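Local coordinates for beta-agarase B (PDB 4ATF), which cleaves the beta-1,4 linkages of agarose at random, with retention of anomeric configuration, as a family 16 glycoside hydrolase, at residues A[122-127]-A[290-295]; A[137-142]-A[201-206]; A[146-151]-A[193-198]; A[231-236]-A[246-251]. The protein carries 1 engineered substitution. One frame throughout, in Å; residues are numbered along the deposited sequence.

Contact 1 (A[122-127]-A[290-295]). With GAL (beta-D-galactopyranose), chain E.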
loop_
_atom_site.group_PDB
_atom_site.type_symbol
_atom_site.label_atom_id
_atom_site.label_comp_id
_atom_site.label_asym_id
_atom_site.label_seq_id
_atom_site.Cartn_x
_atom_site.Cartn_y
_atom_site.Cartn_z
ATOM N N SER A 122 -2.989 -11.035 10.410
ATOM C CA SER A 122 -1.768 -10.736 11.139
ATOM C C SER A 122 -1.739 -9.285 11.669
ATOM O O SER A 122 -2.479 -8.364 11.148
ATOM C CB SER A 122 -0.612 -10.887 10.116
ATOM O OG SER A 122 0.677 -10.630 10.714
ATOM N N THR A 123 -0.841 -9.014 12.644
ATOM C CA THR A 123 -0.705 -7.631 13.121
ATOM C C THR A 123 0.197 -6.875 12.195
ATOM O O THR A 123 0.243 -5.635 12.263
ATOM C CB THR A 123 -0.085 -7.554 14.587
ATOM O OG1 THR A 123 1.071 -8.405 14.658
ATOM C CG2 THR A 123 -1.136 -8.043 15.622
ATOM N N LEU A 124 0.840 -7.583 11.275
ATOM C CA LEU A 124 1.669 -6.886 10.267
ATOM C C LEU A 124 0.793 -6.160 9.268
ATOM O O LEU A 124 -0.352 -6.581 9.061
ATOM C CB LEU A 124 2.469 -7.913 9.454
ATOM C CG LEU A 124 3.567 -8.649 10.245
ATOM C CD1 LEU A 124 4.208 -9.640 9.207
ATOM C CD2 LEU A 124 4.577 -7.757 10.870
ATOM N N ALA A 125 1.298 -5.074 8.677
ATOM C CA ALA A 125 0.568 -4.351 7.608
ATOM C C ALA A 125 0.555 -5.105 6.295
ATOM O O ALA A 125 1.570 -5.725 5.952
ATOM C CB ALA A 125 1.170 -2.892 7.378
ATOM N N SER A 126 -0.578 -5.072 5.588
ATOM C CA SER A 126 -0.736 -5.551 4.192
ATOM C C SER A 126 -0.864 -4.320 3.316
ATOM O O SER A 126 -1.795 -3.550 3.513
ATOM C CB SER A 126 -2.032 -6.362 4.089
ATOM O OG SER A 126 -1.991 -7.507 4.928
ATOM N N ASP A 127 0.091 -4.067 2.411
ATOM C CA ASP A 127 0.201 -2.759 1.733
ATOM C C ASP A 127 0.220 -2.875 0.210
ATOM O O ASP A 127 0.974 -3.711 -0.344
ATOM C CB ASP A 127 1.539 -2.105 2.129
ATOM C CG ASP A 127 1.626 -1.809 3.615
ATOM O OD1 ASP A 127 0.616 -1.316 4.149
ATOM O OD2 ASP A 127 2.709 -2.085 4.245
ATOM N N GLU A 290 -0.177 -19.444 6.812
ATOM C CA GLU A 290 -1.313 -18.885 6.078
ATOM C C GLU A 290 -1.748 -17.504 6.664
ATOM O O GLU A 290 -2.103 -16.582 5.912
ATOM C CB GLU A 290 -2.499 -19.849 6.057
ATOM C CG GLU A 290 -3.559 -19.356 5.055
ATOM C CD GLU A 290 -4.968 -19.920 5.244
ATOM O OE1 GLU A 290 -5.191 -20.874 6.028
ATOM O OE2 GLU A 290 -5.878 -19.362 4.587
ATOM N N ASN A 291 -1.718 -17.377 7.998
ATOM C CA ASN A 291 -2.147 -16.136 8.632
ATOM C C ASN A 291 -1.194 -14.987 8.290
ATOM O O ASN A 291 -1.593 -13.819 8.324
ATOM C CB ASN A 291 -2.218 -16.271 10.142
ATOM C CG ASN A 291 -3.438 -17.048 10.622
ATOM O OD1 ASN A 291 -4.427 -17.208 9.907
ATOM N ND2 ASN A 291 -3.363 -17.551 11.859
ATOM N N ASN A 292 0.066 -15.334 8.003
ATOM C CA ASN A 292 1.072 -14.349 7.656
ATOM C C ASN A 292 1.483 -14.357 6.181
ATOM O O ASN A 292 2.582 -13.960 5.846
ATOM C CB ASN A 292 2.296 -14.573 8.553
ATOM C CG ASN A 292 1.933 -14.381 10.011
ATOM O OD1 ASN A 292 1.856 -13.251 10.462
ATOM N ND2 ASN A 292 1.658 -15.467 10.724
ATOM N N THR A 293 0.546 -14.728 5.312
ATOM C CA THR A 293 0.738 -14.680 3.889
ATOM C C THR A 293 -0.278 -13.681 3.270
ATOM O O THR A 293 -1.482 -13.830 3.436
ATOM C CB THR A 293 0.579 -16.107 3.245
ATOM O OG1 THR A 293 1.544 -16.979 3.835
ATOM C CG2 THR A 293 0.821 -16.075 1.735
ATOM N N PHE A 294 0.237 -12.681 2.571
ATOM C CA PHE A 294 -0.552 -11.637 1.918
ATOM C C PHE A 294 -0.682 -12.083 0.455
ATOM O O PHE A 294 0.337 -12.443 -0.173
ATOM C CB PHE A 294 0.206 -10.304 2.055
ATOM C CG PHE A 294 -0.488 -9.127 1.398
ATOM C CD1 PHE A 294 -1.908 -9.033 1.370
ATOM C CD2 PHE A 294 0.265 -8.136 0.786
ATOM C CE1 PHE A 294 -2.559 -7.930 0.731
ATOM C CE2 PHE A 294 -0.345 -7.016 0.189
ATOM C CZ PHE A 294 -1.769 -6.902 0.156
ATOM N N GLY A 295 -1.916 -12.145 -0.060
ATOM C CA GLY A 295 -2.162 -12.649 -1.435
ATOM C C GLY A 295 -2.791 -11.548 -2.261
ATOM O O GLY A 295 -3.702 -10.833 -1.770
HETATM C C1 GAL E . 2.732 4.581 4.358
HETATM C C2 GAL E . 4.090 5.030 4.880
HETATM C C3 GAL E . 5.315 4.435 4.177
HETATM C C4 GAL E . 5.148 2.904 4.243
HETATM C C5 GAL E . 3.739 2.518 3.705
HETATM C C6 GAL E . 3.503 1.000 3.617
HETATM O O2 GAL E . 4.109 6.407 4.638
HETATM O O3 GAL E . 6.435 4.897 4.952
HETATM O O4 GAL E . 5.238 2.529 5.593
HETATM O O5 GAL E . 2.638 3.167 4.357
HETATM O O6 GAL E . 2.206 0.871 3.031
#
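One face of the Phe-294 ring is taken by the methylene of Ser-126, whose CB stands 3.8 Å from the ring centroid and 15° off the normal, a CH-pi contact displaced toward the rim. At the edge, near the ring plane, the backbone oxygen of Asp-127 lies 3.6 Å from Phe-294 CE2. A chi1 of 179° puts Phe-294 CG anti to the backbone N, on the side of strand 125-132. Ser-126 thus offers carbon to the ring, while its OG is hydrogen-bonded to the backbone N of Met-120; Ile-259 and Thr-261 of strand 255-262 also touch the phenyl group.

The second flat group is the amide of Asn-292, whose OD1 accepts a hydrogen bond of 2.9 Å from Ser-122 OG. The hydroxyl is tilted 24° from the carbonyl plane. The same OG accepts from Leu-124 N at 3.1 Å, closing an ST turn, and Asn-292 ND2 is held by Asn-288 O.

The CB of Asp-127 points away from segment 290-295, and its carboxylate lies beside the bound galactose, although the modelled approach to O6 is too tight to interpret. One buried hydroxyl, Ser-122 OG, therefore links its own ST turn to segment 290-295 as both donor and acceptor, while the Phe-294 ring packs on Ser-126, whose successor in the strand, Asp-127, lies in the glycan pocket.

Contact 2 (A[137-142]-A[201-206])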
loop_
_atom_site.group_PDB
_atom_site.type_symbol
_atom_site.label_atom_id
_atom_site.label_comp_id
_atom_site.label_asym_id
_atom_site.label_seq_id
_atom_site.Cartn_x
_atom_site.Cartn_y
_atom_site.Cartn_z
ATOM N N GLN A 137 6.641 11.892 -2.247
ATOM C CA GLN A 137 5.233 11.892 -2.450
ATOM C C GLN A 137 4.754 10.404 -2.514
ATOM O O GLN A 137 5.409 9.548 -3.128
ATOM C CB GLN A 137 4.870 12.644 -3.765
ATOM C CG GLN A 137 5.310 14.116 -3.746
ATOM C CD GLN A 137 5.071 14.827 -5.088
ATOM O OE1 GLN A 137 5.449 16.019 -5.263
ATOM N NE2 GLN A 137 4.421 14.154 -5.996
ATOM N N GLU A 138 3.636 10.109 -1.847
ATOM C CA GLU A 138 3.171 8.735 -1.604
ATOM C C GLU A 138 1.640 8.706 -1.615
ATOM O O GLU A 138 1.006 9.662 -1.129
ATOM C CB GLU A 138 3.660 8.239 -0.204
ATOM C CG GLU A 138 3.307 6.736 0.078
ATOM C CD GLU A 138 1.867 6.521 0.705
ATOM O OE1 GLU A 138 1.249 7.506 1.178
ATOM O OE2 GLU A 138 1.326 5.355 0.743
ATOM N N ILE A 139 1.042 7.636 -2.167
ATOM C CA ILE A 139 -0.414 7.450 -2.167
ATOM C C ILE A 139 -0.660 6.010 -1.721
ATOM O O ILE A 139 -0.085 5.078 -2.326
ATOM C CB ILE A 139 -1.050 7.669 -3.573
ATOM C CG1 ILE A 139 -0.906 9.146 -4.008
ATOM C CG2 ILE A 139 -2.597 7.236 -3.513
ATOM C CD1 ILE A 139 -1.029 9.351 -5.561
ATOM N N ASP A 140 -1.405 5.811 -0.622
ATOM C CA ASP A 140 -1.803 4.440 -0.233
ATOM C C ASP A 140 -2.952 3.892 -1.069
ATOM O O ASP A 140 -3.874 4.637 -1.401
ATOM C CB ASP A 140 -2.399 4.442 1.135
ATOM C CG ASP A 140 -1.475 4.875 2.179
ATOM O OD1 ASP A 140 -0.228 4.927 2.024
ATOM O OD2 ASP A 140 -2.107 5.222 3.197
ATOM N N ILE A 141 -2.945 2.654 -1.495
ATOM C CA ILE A 141 -4.169 2.166 -2.124
ATOM C C ILE A 141 -4.813 1.221 -1.084
ATOM O O ILE A 141 -6.052 1.289 -0.754
ATOM C CB ILE A 141 -3.849 1.497 -3.477
ATOM C CG1 ILE A 141 -3.283 2.555 -4.450
ATOM C CG2 ILE A 141 -5.100 0.777 -4.088
ATOM C CD1 ILE A 141 -2.548 1.924 -5.633
ATOM N N LEU A 142 -3.957 0.423 -0.456
ATOM C CA LEU A 142 -4.442 -0.489 0.623
ATOM C C LEU A 142 -3.396 -0.379 1.761
ATOM O O LEU A 142 -2.178 -0.510 1.513
ATOM C CB LEU A 142 -4.455 -1.946 0.159
ATOM C CG LEU A 142 -4.725 -3.058 1.217
ATOM C CD1 LEU A 142 -6.074 -2.866 1.944
ATOM C CD2 LEU A 142 -4.677 -4.508 0.518
ATOM N N PHE A 201 -9.503 -2.921 -3.940
ATOM C CA PHE A 201 -9.136 -1.628 -3.410
ATOM C C PHE A 201 -8.517 -0.793 -4.549
ATOM O O PHE A 201 -7.497 -1.199 -5.118
ATOM C CB PHE A 201 -8.076 -1.839 -2.294
ATOM C CG PHE A 201 -8.529 -2.766 -1.210
ATOM C CD1 PHE A 201 -9.347 -2.304 -0.187
ATOM C CD2 PHE A 201 -8.166 -4.108 -1.238
ATOM C CE1 PHE A 201 -9.797 -3.157 0.863
ATOM C CE2 PHE A 201 -8.569 -5.026 -0.231
ATOM C CZ PHE A 201 -9.382 -4.552 0.880
ATOM N N GLY A 202 -9.087 0.385 -4.839
ATOM C CA GLY A 202 -8.617 1.163 -5.958
ATOM C C GLY A 202 -8.487 2.630 -5.582
ATOM O O GLY A 202 -9.069 3.106 -4.557
ATOM N N VAL A 203 -7.746 3.361 -6.412
ATOM C CA VAL A 203 -7.618 4.800 -6.259
ATOM C C VAL A 203 -7.625 5.426 -7.644
ATOM O O VAL A 203 -6.952 4.937 -8.561
ATOM C CB VAL A 203 -6.308 5.199 -5.560
ATOM C CG1 VAL A 203 -5.112 5.026 -6.510
ATOM C CG2 VAL A 203 -6.383 6.656 -5.065
ATOM N N TYR A 204 -8.422 6.486 -7.812
ATOM C CA TYR A 204 -8.303 7.342 -9.012
ATOM C C TYR A 204 -7.443 8.521 -8.585
ATOM O O TYR A 204 -7.907 9.392 -7.791
ATOM C CB TYR A 204 -9.673 7.870 -9.487
ATOM C CG TYR A 204 -9.619 8.724 -10.762
ATOM C CD1 TYR A 204 -8.487 8.671 -11.653
ATOM C CD2 TYR A 204 -10.709 9.582 -11.111
ATOM C CE1 TYR A 204 -8.467 9.445 -12.838
ATOM C CE2 TYR A 204 -10.688 10.328 -12.317
ATOM C CZ TYR A 204 -9.566 10.245 -13.138
ATOM O OH TYR A 204 -9.574 11.005 -14.263
ATOM N N TRP A 205 -6.207 8.575 -9.097
ATOM C CA TRP A 205 -5.324 9.703 -8.844
ATOM C C TRP A 205 -5.562 10.573 -10.095
ATOM O O TRP A 205 -5.009 10.295 -11.180
ATOM C CB TRP A 205 -3.900 9.187 -8.796
ATOM C CG TRP A 205 -2.790 10.222 -8.748
ATOM C CD1 TRP A 205 -2.861 11.581 -8.399
ATOM C CD2 TRP A 205 -1.421 9.926 -8.995
ATOM N NE1 TRP A 205 -1.562 12.171 -8.490
ATOM C CE2 TRP A 205 -0.673 11.160 -8.839
ATOM C CE3 TRP A 205 -0.742 8.725 -9.372
ATOM C CZ2 TRP A 205 0.721 11.226 -9.043
ATOM C CZ3 TRP A 205 0.704 8.783 -9.574
ATOM C CH2 TRP A 205 1.395 10.056 -9.424
ATOM N N ARG A 206 -6.406 11.605 -9.936
ATOM C CA ARG A 206 -6.919 12.351 -11.117
ATOM C C ARG A 206 -5.943 13.493 -11.542
ATOM O O ARG A 206 -5.687 13.702 -12.755
ATOM C CB ARG A 206 -8.317 12.914 -10.833
ATOM C CG ARG A 206 -8.999 13.609 -12.064
ATOM C CD ARG A 206 -10.296 14.301 -11.544
ATOM N NE ARG A 206 -10.029 15.580 -10.876
ATOM C CZ ARG A 206 -10.940 16.353 -10.279
ATOM N NH1 ARG A 206 -12.237 15.965 -10.245
ATOM N NH2 ARG A 206 -10.545 17.531 -9.737
HETATM O O HOH W 1 -8.886 2.240 -1.748
#
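Leu-142 sets its CD1 over the centre of the Phe-201 ring, 3.7 Å from the centroid and 3° off the normal, while Leu-142 CD2 lies just outside the ring outline. At the other end Ile-139 does the same to Trp-205: its CD1 sits 3.6 Å from the centroid of the five-membered ring, the side chains crossing at about a right angle. Between these CH-pi contacts Val-203 crosses both isoleucines at about a right angle, meeting Ile-141 through CG1 and Ile-139 through CG2 in the modelled conformer, one of two. Ile-141 CG2, anti to its backbone N, drops to the Phe-201 backbone O at 3.3 Å. Water 1 lies between Ile-141 O and Gly-202 O.

The two segments run nearly antiparallel, 170° apart, but as layers facing each other, in keeping with the family 16 beta-sandwich. Ile-141 and Leu-142 form a classic beta bulge opposite Val-128 of strand 125-132; strand 164-172 flanks residues 137-142 on the other edge, and Leu-211 of strand 210-215 packs against Ile-139 and Trp-205.

Contact 3 (A[146-151]-A[193-198])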
loop_
_atom_site.group_PDB
_atom_site.type_symbol
_atom_site.label_atom_id
_atom_site.label_comp_id
_atom_site.label_asym_id
_atom_site.label_seq_id
_atom_site.Cartn_x
_atom_site.Cartn_y
_atom_site.Cartn_z
ATOM N N GLY A 146 -4.798 -6.671 9.476
ATOM C CA GLY A 146 -6.001 -7.515 9.480
ATOM C C GLY A 146 -6.327 -8.455 10.645
ATOM O O GLY A 146 -7.426 -9.029 10.650
ATOM N N ALA A 147 -5.409 -8.657 11.601
ATOM C CA ALA A 147 -5.574 -9.761 12.593
ATOM C C ALA A 147 -6.900 -9.703 13.368
ATOM O O ALA A 147 -7.319 -8.599 13.810
ATOM C CB ALA A 147 -4.418 -9.787 13.626
ATOM N N ASP A 148 -7.522 -10.868 13.583
ATOM C CA ASP A 148 -8.662 -10.919 14.535
ATOM C C ASP A 148 -8.197 -10.660 15.987
ATOM O O ASP A 148 -8.948 -10.083 16.797
ATOM C CB ASP A 148 -9.295 -12.309 14.500
ATOM C CG ASP A 148 -9.982 -12.602 13.119
ATOM O OD1 ASP A 148 -10.493 -11.622 12.468
ATOM O OD2 ASP A 148 -10.039 -13.798 12.720
ATOM N N TYR A 149 -6.977 -11.110 16.309
ATOM C CA TYR A 149 -6.505 -11.116 17.696
ATOM C C TYR A 149 -5.019 -10.837 17.718
ATOM O O TYR A 149 -4.325 -11.295 16.814
ATOM C CB TYR A 149 -6.750 -12.501 18.302
ATOM C CG TYR A 149 -6.391 -12.545 19.782
ATOM C CD1 TYR A 149 -7.256 -12.049 20.765
ATOM C CD2 TYR A 149 -5.142 -13.051 20.201
ATOM C CE1 TYR A 149 -6.885 -12.076 22.140
ATOM C CE2 TYR A 149 -4.775 -13.061 21.547
ATOM C CZ TYR A 149 -5.627 -12.581 22.517
ATOM O OH TYR A 149 -5.174 -12.620 23.869
ATOM N N SER A 150 -4.517 -10.134 18.754
ATOM C CA SER A 150 -3.044 -9.916 18.933
ATOM C C SER A 150 -2.473 -10.577 20.242
ATOM O O SER A 150 -2.806 -10.171 21.355
ATOM C CB SER A 150 -2.713 -8.412 18.930
ATOM O OG SER A 150 -1.345 -8.168 19.373
ATOM N N GLU A 151 -1.650 -11.613 20.136
ATOM C CA GLU A 151 -1.037 -12.210 21.310
ATOM C C GLU A 151 -0.043 -11.229 21.943
ATOM O O GLU A 151 0.104 -11.258 23.159
ATOM C CB GLU A 151 -0.251 -13.502 20.971
ATOM C CG GLU A 151 -1.080 -14.678 20.585
ATOM C CD GLU A 151 -0.294 -15.977 20.569
ATOM O OE1 GLU A 151 0.952 -15.981 20.749
ATOM O OE2 GLU A 151 -0.971 -16.996 20.433
ATOM N N VAL A 193 -14.889 -7.610 7.920
ATOM C CA VAL A 193 -13.619 -8.048 8.509
ATOM C C VAL A 193 -12.801 -8.395 7.286
ATOM O O VAL A 193 -13.078 -9.402 6.631
ATOM C CB VAL A 193 -13.755 -9.321 9.454
ATOM C CG1 VAL A 193 -12.372 -9.751 9.925
ATOM C CG2 VAL A 193 -14.614 -9.020 10.731
ATOM N N TRP A 194 -11.810 -7.560 6.993
ATOM C CA TRP A 194 -11.091 -7.537 5.717
ATOM C C TRP A 194 -10.360 -8.868 5.458
ATOM O O TRP A 194 -10.277 -9.286 4.283
ATOM C CB TRP A 194 -10.139 -6.308 5.619
ATOM C CG TRP A 194 -11.014 -5.069 5.721
ATOM C CD1 TRP A 194 -11.138 -4.278 6.803
ATOM C CD2 TRP A 194 -11.966 -4.588 4.747
ATOM N NE1 TRP A 194 -12.096 -3.316 6.584
ATOM C CE2 TRP A 194 -12.636 -3.485 5.338
ATOM C CE3 TRP A 194 -12.332 -5.000 3.451
ATOM C CZ2 TRP A 194 -13.638 -2.756 4.683
ATOM C CZ3 TRP A 194 -13.327 -4.280 2.778
ATOM C CH2 TRP A 194 -13.962 -3.144 3.392
ATOM N N ASN A 195 -9.887 -9.524 6.541
ATOM C CA ASN A 195 -9.057 -10.735 6.364
ATOM C C ASN A 195 -9.860 -11.986 5.826
ATOM O O ASN A 195 -9.261 -13.015 5.444
ATOM C CB ASN A 195 -8.245 -11.067 7.622
ATOM C CG ASN A 195 -9.105 -11.608 8.761
ATOM O OD1 ASN A 195 -8.898 -11.260 9.943
ATOM N ND2 ASN A 195 -10.030 -12.481 8.437
ATOM N N LYS A 196 -11.192 -11.879 5.735
ATOM C CA LYS A 196 -11.992 -13.056 5.411
ATOM C C LYS A 196 -12.063 -13.316 3.906
ATOM O O LYS A 196 -12.304 -14.453 3.528
ATOM C CB LYS A 196 -13.410 -12.945 5.989
ATOM C CG LYS A 196 -13.447 -12.963 7.535
ATOM C CD LYS A 196 -14.857 -13.094 8.047
ATOM C CE LYS A 196 -14.851 -13.862 9.393
ATOM N NZ LYS A 196 -14.636 -12.983 10.472
ATOM N N GLU A 197 -11.880 -12.294 3.062
ATOM C CA GLU A 197 -12.153 -12.450 1.599
ATOM C C GLU A 197 -11.254 -11.565 0.774
ATOM O O GLU A 197 -10.684 -10.634 1.307
ATOM C CB GLU A 197 -13.637 -12.090 1.235
ATOM C CG GLU A 197 -14.693 -12.811 1.992
ATOM C CD GLU A 197 -14.880 -14.250 1.626
ATOM O OE1 GLU A 197 -14.263 -14.788 0.670
ATOM O OE2 GLU A 197 -15.721 -14.858 2.288
ATOM N N PHE A 198 -11.084 -11.889 -0.506
ATOM C CA PHE A 198 -10.557 -10.900 -1.437
ATOM C C PHE A 198 -11.506 -9.743 -1.613
ATOM O O PHE A 198 -12.730 -9.941 -1.769
ATOM C CB PHE A 198 -10.263 -11.548 -2.828
ATOM C CG PHE A 198 -9.010 -12.431 -2.802
ATOM C CD1 PHE A 198 -9.112 -13.798 -2.386
ATOM C CD2 PHE A 198 -7.740 -11.904 -3.125
ATOM C CE1 PHE A 198 -7.979 -14.627 -2.294
ATOM C CE2 PHE A 198 -6.623 -12.737 -3.078
ATOM C CZ PHE A 198 -6.725 -14.077 -2.639
HETATM O O HOH W 2 -9.196 -8.026 8.772
HETATM O O HOH W 3 -11.301 -13.997 10.444
#
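Gly-146 and Asn-195 bring their backbones together, CA to CA 5.4 Å, where the chain leaving strand 137-145 meets the short 3-10 segment 194-196. Glycine has no side chain to stand in the way, and CB of Asn-195 comes within 3.7 Å of Gly-146 O. Water 2 bridges the two backbones, donating to Gly-146 O and accepting from Asn-195 N, both at 2.8 Å.

The Asn-195 side chain reaches across with its CG between the backbone N and the carbonyl carbon (chi1 72°). Its terminal amide lies between Gly-146 O and Asp-148 OD1, with its plane 66° from that of the carboxylate. The amide is probably turned over in the model, and with the group turned back either approach may be a hydrogen bond. Asp-148 OD1 also touches Val-193 CG1, at 3.7 Å. On the other oxygen, OD2, water 3 donates at 2.6 Å and takes a weak bond of 3.5 Å from Lys-196 NZ.

Behind the contact, Asp-148 N is hydrogen-bonded to Asn-121 OD1, and Trp-194 NE1 to Lys-162 O. Two loops are thus joined largely through polar groups and water. Lys-196 NZ remains 4.8 Å from Asp-148 OD1, too far for a direct salt bridge; the two charges may still attract at this distance, and water 3 bridges them only weakly.

Contact 4 (A[231-236]-A[246-251])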
loop_
_atom_site.group_PDB
_atom_site.type_symbol
_atom_site.label_atom_id
_atom_site.label_comp_id
_atom_site.label_asym_id
_atom_site.label_seq_id
_atom_site.Cartn_x
_atom_site.Cartn_y
_atom_site.Cartn_z
ATOM N N PRO A 231 -1.475 21.127 3.241
ATOM C CA PRO A 231 -1.658 22.413 3.969
ATOM C C PRO A 231 -0.324 23.004 4.541
ATOM O O PRO A 231 -0.244 24.216 4.761
ATOM C CB PRO A 231 -2.616 22.017 5.108
ATOM C CG PRO A 231 -2.289 20.492 5.358
ATOM C CD PRO A 231 -2.099 19.982 3.947
ATOM N N LYS A 232 0.705 22.168 4.747
ATOM C CA LYS A 232 1.963 22.665 5.325
ATOM C C LYS A 232 2.974 23.088 4.246
ATOM O O LYS A 232 4.126 23.373 4.573
ATOM C CB LYS A 232 2.599 21.580 6.219
ATOM C CG LYS A 232 1.763 21.166 7.370
ATOM C CD LYS A 232 2.552 20.171 8.320
ATOM C CE LYS A 232 1.784 19.752 9.483
ATOM N NZ LYS A 232 2.618 18.990 10.508
ATOM N N HIS A 233 2.566 23.050 2.975
ATOM C CA HIS A 233 3.411 23.462 1.824
ATOM C C HIS A 233 4.721 22.613 1.796
ATOM O O HIS A 233 5.807 23.121 1.445
ATOM C CB HIS A 233 3.758 24.974 1.813
ATOM C CG HIS A 233 2.577 25.904 1.686
ATOM N ND1 HIS A 233 2.624 27.042 0.913
ATOM C CD2 HIS A 233 1.335 25.873 2.238
ATOM C CE1 HIS A 233 1.478 27.696 1.017
ATOM N NE2 HIS A 233 0.673 27.002 1.810
ATOM N N PHE A 234 4.622 21.321 2.113
ATOM C CA PHE A 234 5.849 20.460 1.999
ATOM C C PHE A 234 6.202 20.268 0.530
ATOM O O PHE A 234 7.326 19.883 0.200
ATOM C CB PHE A 234 5.643 19.070 2.585
ATOM C CG PHE A 234 5.721 19.021 4.073
ATOM C CD1 PHE A 234 5.878 20.223 4.860
ATOM C CD2 PHE A 234 5.676 17.785 4.724
ATOM C CE1 PHE A 234 5.958 20.139 6.295
ATOM C CE2 PHE A 234 5.786 17.710 6.188
ATOM C CZ PHE A 234 5.896 18.854 6.934
ATOM N N THR A 235 5.233 20.524 -0.352
ATOM C CA THR A 235 5.519 20.404 -1.780
ATOM C C THR A 235 5.959 21.688 -2.482
ATOM O O THR A 235 6.015 21.708 -3.722
ATOM C CB THR A 235 4.348 19.711 -2.569
ATOM O OG1 THR A 235 3.209 20.585 -2.696
ATOM C CG2 THR A 235 3.965 18.319 -1.920
ATOM N N ASN A 236 6.254 22.761 -1.730
ATOM C CA ASN A 236 6.769 23.994 -2.365
ATOM C C ASN A 236 8.043 23.591 -3.188
ATOM O O ASN A 236 8.908 22.805 -2.660
ATOM C CB ASN A 236 7.261 25.023 -1.318
ATOM C CG ASN A 236 6.176 25.984 -0.855
ATOM O OD1 ASN A 236 5.106 26.057 -1.444
ATOM N ND2 ASN A 236 6.491 26.791 0.155
ATOM N N ASP A 246 3.809 30.269 -1.874
ATOM C CA ASP A 246 3.106 29.135 -2.455
ATOM C C ASP A 246 3.666 28.787 -3.826
ATOM O O ASP A 246 3.326 29.426 -4.839
ATOM C CB ASP A 246 1.588 29.400 -2.536
ATOM C CG ASP A 246 0.763 28.129 -2.815
ATOM O OD1 ASP A 246 1.333 27.032 -3.069
ATOM O OD2 ASP A 246 -0.494 28.217 -2.762
ATOM N N THR A 247 4.500 27.759 -3.861
ATOM C CA THR A 247 4.955 27.158 -5.132
ATOM C C THR A 247 4.660 25.655 -5.007
ATOM O O THR A 247 5.429 24.818 -5.545
ATOM C CB THR A 247 6.494 27.412 -5.341
ATOM O OG1 THR A 247 7.157 27.089 -4.107
ATOM C CG2 THR A 247 6.787 28.906 -5.774
ATOM N N ARG A 248 3.566 25.299 -4.292
ATOM C CA ARG A 248 3.244 23.878 -4.074
ATOM C C ARG A 248 3.019 23.118 -5.369
ATOM O O ARG A 248 2.312 23.624 -6.286
ATOM C CB ARG A 248 1.975 23.733 -3.225
ATOM C CG ARG A 248 2.213 24.071 -1.743
ATOM C CD ARG A 248 0.936 23.901 -0.948
ATOM N NE ARG A 248 0.075 25.048 -1.176
ATOM C CZ ARG A 248 -1.042 25.298 -0.494
ATOM N NH1 ARG A 248 -1.447 24.466 0.482
ATOM N NH2 ARG A 248 -1.758 26.394 -0.792
ATOM N N THR A 249 3.588 21.922 -5.483
ATOM C CA THR A 249 3.366 21.105 -6.688
ATOM C C THR A 249 2.117 20.168 -6.561
ATOM O O THR A 249 1.532 19.684 -7.554
ATOM C CB THR A 249 4.600 20.195 -6.991
ATOM O OG1 THR A 249 4.747 19.239 -5.915
ATOM C CG2 THR A 249 5.876 21.042 -7.137
ATOM N N GLY A 250 1.752 19.849 -5.336
ATOM C CA GLY A 250 0.746 18.782 -5.104
ATOM C C GLY A 250 1.378 17.413 -5.373
ATOM O O GLY A 250 2.633 17.299 -5.466
ATOM N N LEU A 251 0.522 16.416 -5.559
ATOM C CA LEU A 251 0.993 15.034 -5.896
ATOM C C LEU A 251 1.235 14.928 -7.418
ATOM O O LEU A 251 0.416 14.410 -8.169
ATOM C CB LEU A 251 -0.024 13.995 -5.379
ATOM C CG LEU A 251 -0.188 13.952 -3.817
ATOM C CD1 LEU A 251 -1.417 13.121 -3.425
ATOM C CD2 LEU A 251 1.060 13.357 -3.189
#
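Thr-235 makes two clear bonds to the other backbone: its O accepts from Thr-249 N at 3.0 Å, and its OG1 from Gly-250 N at 3.1 Å and 158°. Thr-249 N also gives OG1 a weak third bond. OG1 is hydrogen-bonded to Asp-230 OD2, which helps fix the hydroxyl. Asn-236 OD1 accepts from Thr-247 N at 3.0 Å, the donor standing above the carbonyl plane, while ND2 is held by Ile-245 O.

Arg-248 grips Asp-246 side-on, NE to OD1 and NH2 to OD2 at 3.0 Å each, and NH1 goes to Asp-230 O. So held, the guanidinium stacks on His-233, centres 3.7 Å apart and planes 12° apart; Arg-248 CD adds a CH-pi contact to the same ring. His-233 ND1 is tied to Ile-245 O.

A single beta bridge joins Asn-236 to Arg-248. Together with the type I turn His-233 to Asn-236 and the Asx turn made by Asp-246 OD1 and Arg-248 N, it closes the base of a long irregular loop between helix 226-229 and strand 255-262.

Overall arrangement
Contact 2 packs the two sheets of the sandwich together, while contacts 3 and 4 join loops on opposite sides of the chain's centre. Contact 1 touches contact 2 where Phe-294 CZ meets Leu-142 CD2 at 3.8 Å, and contact 3 through a probable hydrogen bond from Ala-147 N to Ser-122 O, 3.0 Å. Contact 4 joins contact 2 likewise, Trp-205 NE1 to Leu-251 O at 3.0 Å, but its centre lies about 37 Å from that of contact 3. The glycan touches Glu-138, the probable nucleophile, and Asp-140, both in 137-142. The nearest side-chain atoms of Asp-127 and Asp-143, the engineered residue at the presumed proton-donor position, are about 3 Å apart.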